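Local structure of peptidylprolyl Isomerase (Naegleria fowleri, 6B4P) at residues A[47-52]-A[116-121]; A[77-82]-A[94-99]. The protein probably catalyses the cis-trans isomerisation of peptide bonds preceding proline, as an enzyme of the FKBP family. One frame throughout, in Å; residues are numbered along the deposited sequence.

Contact 1 (A[47-52]-A[116-121])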
loop_
_atom_site.group_PDB
_atom_site.type_symbol
_atom_site.label_atom_id
_atom_site.label_comp_id
_atom_site.label_asym_id
_atom_site.label_seq_id
_atom_site.Cartn_x
_atom_site.Cartn_y
_atom_site.Cartn_z
ATOM N N THR A 47 -0.461 4.623 6.318
ATOM C CA THR A 47 0.474 5.692 6.657
ATOM C C THR A 47 1.625 5.642 5.663
ATOM O O THR A 47 2.254 4.594 5.497
ATOM C CB THR A 47 0.988 5.553 8.090
ATOM O OG1 THR A 47 -0.113 5.619 9.015
ATOM C CG2 THR A 47 1.968 6.677 8.420
ATOM N N GLY A 48 1.879 6.757 4.985
ATOM C CA GLY A 48 2.946 6.850 4.002
ATOM C C GLY A 48 4.103 7.674 4.535
ATOM O O GLY A 48 3.905 8.765 5.080
ATOM N N THR A 49 5.316 7.148 4.340
ATOM C CA THR A 49 6.552 7.820 4.722
ATOM C C THR A 49 7.559 7.738 3.587
ATOM O O THR A 49 7.515 6.826 2.763
ATOM C CB THR A 49 7.176 7.202 5.982
ATOM O OG1 THR A 49 7.474 5.823 5.743
ATOM C CG2 THR A 49 6.220 7.281 7.147
ATOM N N LEU A 50 8.472 8.701 3.549
ATOM C CA LEU A 50 9.624 8.591 2.671
ATOM C C LEU A 50 10.638 7.626 3.290
ATOM O O LEU A 50 10.477 7.171 4.426
ATOM C CB LEU A 50 10.235 9.971 2.433
ATOM C CG LEU A 50 9.264 11.039 1.907
ATOM C CD1 LEU A 50 9.994 12.371 1.703
ATOM C CD2 LEU A 50 8.575 10.590 0.612
ATOM N N THR A 51 11.695 7.293 2.537
ATOM C CA THR A 51 12.675 6.349 3.081
ATOM C C THR A 51 13.519 6.953 4.196
ATOM O O THR A 51 14.314 6.234 4.817
ATOM C CB THR A 51 13.590 5.814 1.977
ATOM O OG1 THR A 51 14.073 6.908 1.193
ATOM C CG2 THR A 51 12.811 4.882 1.081
ATOM N N SER A 52 13.365 8.245 4.459
ATOM C CA SER A 52 13.906 8.866 5.658
ATOM C C SER A 52 13.089 8.548 6.900
ATOM O O SER A 52 13.546 8.840 8.012
ATOM C CB SER A 52 13.951 10.376 5.471
ATOM O OG SER A 52 12.643 10.852 5.194
ATOM N N THR A 116 11.055 6.585 -3.583
ATOM C CA THR A 116 10.610 5.345 -2.959
ATOM C C THR A 116 9.641 5.689 -1.835
ATOM O O THR A 116 9.887 6.609 -1.056
ATOM C CB THR A 116 11.811 4.568 -2.404
ATOM O OG1 THR A 116 12.720 4.253 -3.464
ATOM C CG2 THR A 116 11.359 3.265 -1.727
ATOM N N LEU A 117 8.520 4.976 -1.757
ATOM C CA LEU A 117 7.513 5.260 -0.745
ATOM C C LEU A 117 7.373 4.062 0.172
ATOM O O LEU A 117 7.314 2.922 -0.300
ATOM C CB LEU A 117 6.141 5.568 -1.366
ATOM C CG LEU A 117 6.126 6.683 -2.405
ATOM C CD1 LEU A 117 4.723 6.855 -2.935
ATOM C CD2 LEU A 117 6.651 7.992 -1.818
ATOM N N MET A 118 7.301 4.321 1.478
ATOM C CA MET A 118 7.015 3.282 2.460
ATOM C C MET A 118 5.576 3.429 2.939
ATOM O O MET A 118 5.135 4.540 3.255
ATOM C CB MET A 118 7.963 3.384 3.650
ATOM C CG MET A 118 9.430 3.530 3.277
ATOM S SD MET A 118 10.090 2.153 2.298
ATOM C CE MET A 118 9.879 0.774 3.409
ATOM N N PHE A 119 4.841 2.318 3.014
ATOM C CA PHE A 119 3.460 2.384 3.476
ATOM C C PHE A 119 3.191 1.295 4.497
ATOM O O PHE A 119 3.489 0.123 4.248
ATOM C CB PHE A 119 2.440 2.217 2.335
ATOM C CG PHE A 119 2.280 3.425 1.456
ATOM C CD1 PHE A 119 1.409 4.438 1.796
ATOM C CD2 PHE A 119 2.973 3.519 0.264
ATOM C CE1 PHE A 119 1.235 5.546 0.966
ATOM C CE2 PHE A 119 2.818 4.620 -0.558
ATOM C CZ PHE A 119 1.947 5.625 -0.212
ATOM N N GLU A 120 2.585 1.677 5.619
ATOM C CA GLU A 120 1.830 0.738 6.441
ATOM C C GLU A 120 0.416 0.738 5.885
ATOM O O GLU A 120 -0.172 1.808 5.743
ATOM C CB GLU A 120 1.794 1.154 7.912
ATOM C CG GLU A 120 3.118 1.063 8.647
ATOM C CD GLU A 120 2.929 0.946 10.147
ATOM O OE1 GLU A 120 1.828 1.276 10.642
ATOM O OE2 GLU A 120 3.879 0.510 10.829
ATOM N N ILE A 121 -0.115 -0.438 5.541
ATOM C CA ILE A 121 -1.472 -0.567 5.010
ATOM C C ILE A 121 -2.212 -1.630 5.806
ATOM O O ILE A 121 -1.689 -2.731 6.016
ATOM C CB ILE A 121 -1.481 -0.945 3.519
ATOM C CG1 ILE A 121 -0.660 0.054 2.693
ATOM C CG2 ILE A 121 -2.916 -1.030 3.012
ATOM C CD1 ILE A 121 -0.624 -0.294 1.208
HETATM O O HOH W 1 -0.670 3.054 9.677
HETATM O O HOH W 2 11.730 8.395 -0.384
#
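The phenyl ring of Phe119 leans obliquely against the backbone of Gly48, with its CD1 3.6 Å from Gly48 CA, and is also paired edge-to-face with the indole of Trp79. Glycine suits this place because the ring occupies the position where a side chain on that side of the strand would begin. The backbones run antiparallel, their axes at 157°. Thr47 with Glu120 and Thr49 with Met118 are hydrogen-bonded pairs, and Gly48 with Phe119 is the non-hydrogen-bonded pair between them. In the Thr49 with Met118 pair, Thr49 N reaches Met118 O at 2.8 Å and Met118 N reaches Thr49 O at 2.8 Å, both nearly straight. Phe119 CA adds a CA-H...O contact to Thr47 O at 3.2 Å.

On the face away from Phe119, Thr49 and Met118 cross obliquely. With chi1 60°, Thr49 OG1 sits between its own backbone N and carbonyl carbon, 3.3 Å from Met118 CB. Methionine's flexible chain, bent at chi2 and chi3, then carries its end away toward Tyr93 and Glu95. Water 1 bridges Thr47 OG1 and Glu120 OE1, while the same hydroxyl bonds Ser58 OG. Past the last regular pair, water 2 joins Thr51 N to Thr116 O, and the methyl groups Thr51 CG2 and Thr116 CG2 touch at 3.6 Å.

The contact joins strand 41-50 to strand 117-126, which is flanked on its other edge by strand 91-96. Gly48 bonds onward to strand 55-58, and Phe119 lies in the aromatic cluster with Trp79 and Tyr46 that, as in relatives, probably lines the proline pocket.

Contact 2 (A[77-82]-A[94-99])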
loop_
_atom_site.group_PDB
_atom_site.type_symbol
_atom_site.label_atom_id
_atom_site.label_comp_id
_atom_site.label_asym_id
_atom_site.label_seq_id
_atom_site.Cartn_x
_atom_site.Cartn_y
_atom_site.Cartn_z
ATOM N N ARG A 77 0.674 1.452 -8.726
ATOM C CA ARG A 77 0.776 0.024 -9.018
ATOM C C ARG A 77 1.145 -0.778 -7.776
ATOM O O ARG A 77 0.654 -1.899 -7.579
ATOM C CB ARG A 77 1.802 -0.201 -10.128
ATOM C CG ARG A 77 1.883 -1.638 -10.600
ATOM C CD ARG A 77 2.550 -1.708 -11.962
ATOM N NE ARG A 77 3.925 -1.216 -11.939
ATOM C CZ ARG A 77 4.996 -2.000 -12.003
ATOM N NH1 ARG A 77 4.846 -3.315 -12.094
ATOM N NH2 ARG A 77 6.214 -1.475 -11.980
ATOM N N GLY A 78 2.016 -0.227 -6.928
ATOM C CA GLY A 78 2.392 -0.937 -5.717
ATOM C C GLY A 78 1.227 -1.180 -4.779
ATOM O O GLY A 78 1.228 -2.161 -4.029
ATOM N N TRP A 79 0.222 -0.299 -4.799
ATOM C CA TRP A 79 -0.978 -0.548 -4.009
ATOM C C TRP A 79 -1.883 -1.598 -4.652
ATOM O O TRP A 79 -2.417 -2.463 -3.949
ATOM C CB TRP A 79 -1.761 0.747 -3.803
ATOM C CG TRP A 79 -1.320 1.582 -2.646
ATOM C CD1 TRP A 79 -0.064 1.661 -2.092
ATOM C CD2 TRP A 79 -2.143 2.464 -1.898
ATOM N NE1 TRP A 79 -0.075 2.552 -1.042
ATOM C CE2 TRP A 79 -1.341 3.059 -0.906
ATOM C CE3 TRP A 79 -3.501 2.814 -1.972
ATOM C CZ2 TRP A 79 -1.850 3.981 0.008
ATOM C CZ3 TRP A 79 -3.997 3.738 -1.078
ATOM C CH2 TRP A 79 -3.172 4.309 -0.095
ATOM N N ASP A 80 -2.090 -1.538 -5.973
ATOM C CA ASP A 80 -2.886 -2.580 -6.617
ATOM C C ASP A 80 -2.253 -3.950 -6.385
ATOM O O ASP A 80 -2.930 -4.905 -5.993
ATOM C CB ASP A 80 -3.021 -2.298 -8.116
ATOM C CG ASP A 80 -4.346 -1.634 -8.493
ATOM O OD1 ASP A 80 -5.286 -1.567 -7.670
ATOM O OD2 ASP A 80 -4.437 -1.172 -9.650
ATOM N N LEU A 81 -0.941 -4.064 -6.605
ATOM C CA LEU A 81 -0.286 -5.354 -6.398
ATOM C C LEU A 81 -0.201 -5.696 -4.921
ATOM O O LEU A 81 -0.394 -6.854 -4.526
ATOM C CB LEU A 81 1.116 -5.340 -7.001
ATOM C CG LEU A 81 1.249 -5.253 -8.514
ATOM C CD1 LEU A 81 2.713 -5.146 -8.910
ATOM C CD2 LEU A 81 0.596 -6.469 -9.161
ATOM N N GLY A 82 0.098 -4.703 -4.088
ATOM C CA GLY A 82 0.319 -4.983 -2.678
ATOM C C GLY A 82 -0.955 -5.371 -1.957
ATOM O O GLY A 82 -0.973 -6.332 -1.183
ATOM N N PHE A 94 5.051 -1.934 3.499
ATOM C CA PHE A 94 5.470 -2.069 2.111
ATOM C C PHE A 94 6.592 -1.102 1.779
ATOM O O PHE A 94 6.534 0.078 2.128
ATOM C CB PHE A 94 4.302 -1.791 1.157
ATOM C CG PHE A 94 3.196 -2.799 1.222
ATOM C CD1 PHE A 94 3.110 -3.809 0.280
ATOM C CD2 PHE A 94 2.220 -2.717 2.208
ATOM C CE1 PHE A 94 2.062 -4.739 0.329
ATOM C CE2 PHE A 94 1.167 -3.643 2.248
ATOM C CZ PHE A 94 1.098 -4.649 1.309
ATOM N N GLU A 95 7.602 -1.605 1.071
ATOM C CA GLU A 95 8.562 -0.763 0.373
ATOM C C GLU A 95 8.157 -0.702 -1.091
ATOM O O GLU A 95 8.095 -1.742 -1.761
ATOM C CB GLU A 95 9.974 -1.312 0.517
ATOM C CG GLU A 95 11.005 -0.417 -0.136
ATOM C CD GLU A 95 12.421 -0.728 0.309
ATOM O OE1 GLU A 95 12.695 -0.687 1.529
ATOM O OE2 GLU A 95 13.243 -1.059 -0.564
ATOM N N ILE A 96 7.903 0.500 -1.591
ATOM C CA ILE A 96 7.355 0.695 -2.924
ATOM C C ILE A 96 8.317 1.565 -3.723
ATOM O O ILE A 96 8.305 2.790 -3.604
ATOM C CB ILE A 96 5.955 1.325 -2.863
ATOM C CG1 ILE A 96 5.038 0.458 -1.993
ATOM C CG2 ILE A 96 5.365 1.441 -4.260
ATOM C CD1 ILE A 96 3.549 0.814 -2.092
ATOM N N PRO A 97 9.146 0.963 -4.580
ATOM C CA PRO A 97 10.031 1.753 -5.444
ATOM C C PRO A 97 9.252 2.733 -6.308
ATOM O O PRO A 97 8.056 2.572 -6.570
ATOM C CB PRO A 97 10.736 0.688 -6.302
ATOM C CG PRO A 97 10.613 -0.590 -5.500
ATOM C CD PRO A 97 9.287 -0.487 -4.817
ATOM N N SER A 98 9.967 3.771 -6.755
ATOM C CA SER A 98 9.333 4.837 -7.519
ATOM C C SER A 98 8.670 4.306 -8.785
ATOM O O SER A 98 7.610 4.811 -9.183
ATOM C CB SER A 98 10.356 5.928 -7.856
ATOM O OG SER A 98 11.381 5.434 -8.697
ATOM N N ASP A 99 9.238 3.268 -9.400
ATOM C CA ASP A 99 8.596 2.738 -10.596
ATOM C C ASP A 99 7.341 1.929 -10.280
ATOM O O ASP A 99 6.671 1.478 -11.222
ATOM C CB ASP A 99 9.584 1.910 -11.435
ATOM C CG ASP A 99 10.266 0.802 -10.654
ATOM O OD1 ASP A 99 10.528 0.966 -9.452
ATOM O OD2 ASP A 99 10.575 -0.243 -11.268
HETATM O O HOH W 3 3.798 1.863 -12.133
#
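Ile96 reaches Trp79 through an extended branch: CG1 stands anti to the carbonyl carbon and chi2 of -168° carries CD1 out to the indole. That methyl meets the ring at its edge, in plane, with CD1 of Ile96 3.7 Å from CD1 of Trp79, and the two side chains cross at about a right angle. The second branch puts Ile96 CG2 4.1 Å from Gly78 CA, while Phe94 CE1 comes to 3.5 Å from Gly82 CA. Both helix positions face the strand and both are glycines, which lets the helix backbone itself settle against the Ile96 and Phe94 side chains.

At the exposed end, Arg77 has two conformers, and its bonds below belong to one of them and are less certain. There a bend at chi3 (62°) places NE, and chi4 of 106° then sets CZ. Asp99 O lies at the guanidinium edge, and Arg77 NH2 donates to Asp99 O at 3.1 Å, from above the carbonyl plane. Water 3 accepts from Arg77 NE and donates to that same oxygen. The Asp99 carboxylate instead forms a salt bridge with Arg21. The chemistry thus divides: apolar, glycine-mediated packing in the buried part, and a hydrated polar link at the surface that may be less fixed.

How the contacts relate
After the short strands 14-15 and 23-26 comes strand 41-50; residues 47-52, at and just beyond its end, wait for their partner until 116-121, so contact 1 closes a long loop of 63 residues. Within that loop the chain passes through helix 77-84 and returns along strand 91-96, so that contact 2 closes a short inner loop of 11 residues; the two nest and do not cross. The centres of contact 1 and contact 2 lie about 10 Å apart. They meet directly: Phe119 O lies 2.7 Å from Phe94 N, a probable backbone hydrogen bond. Contact 1 pairs strands 41-50 and 117-126 within the sheet, and contact 2 sets helix 77-84 against neighbouring strand 91-96, giving the FKBP half-barrel wrapped round a helix.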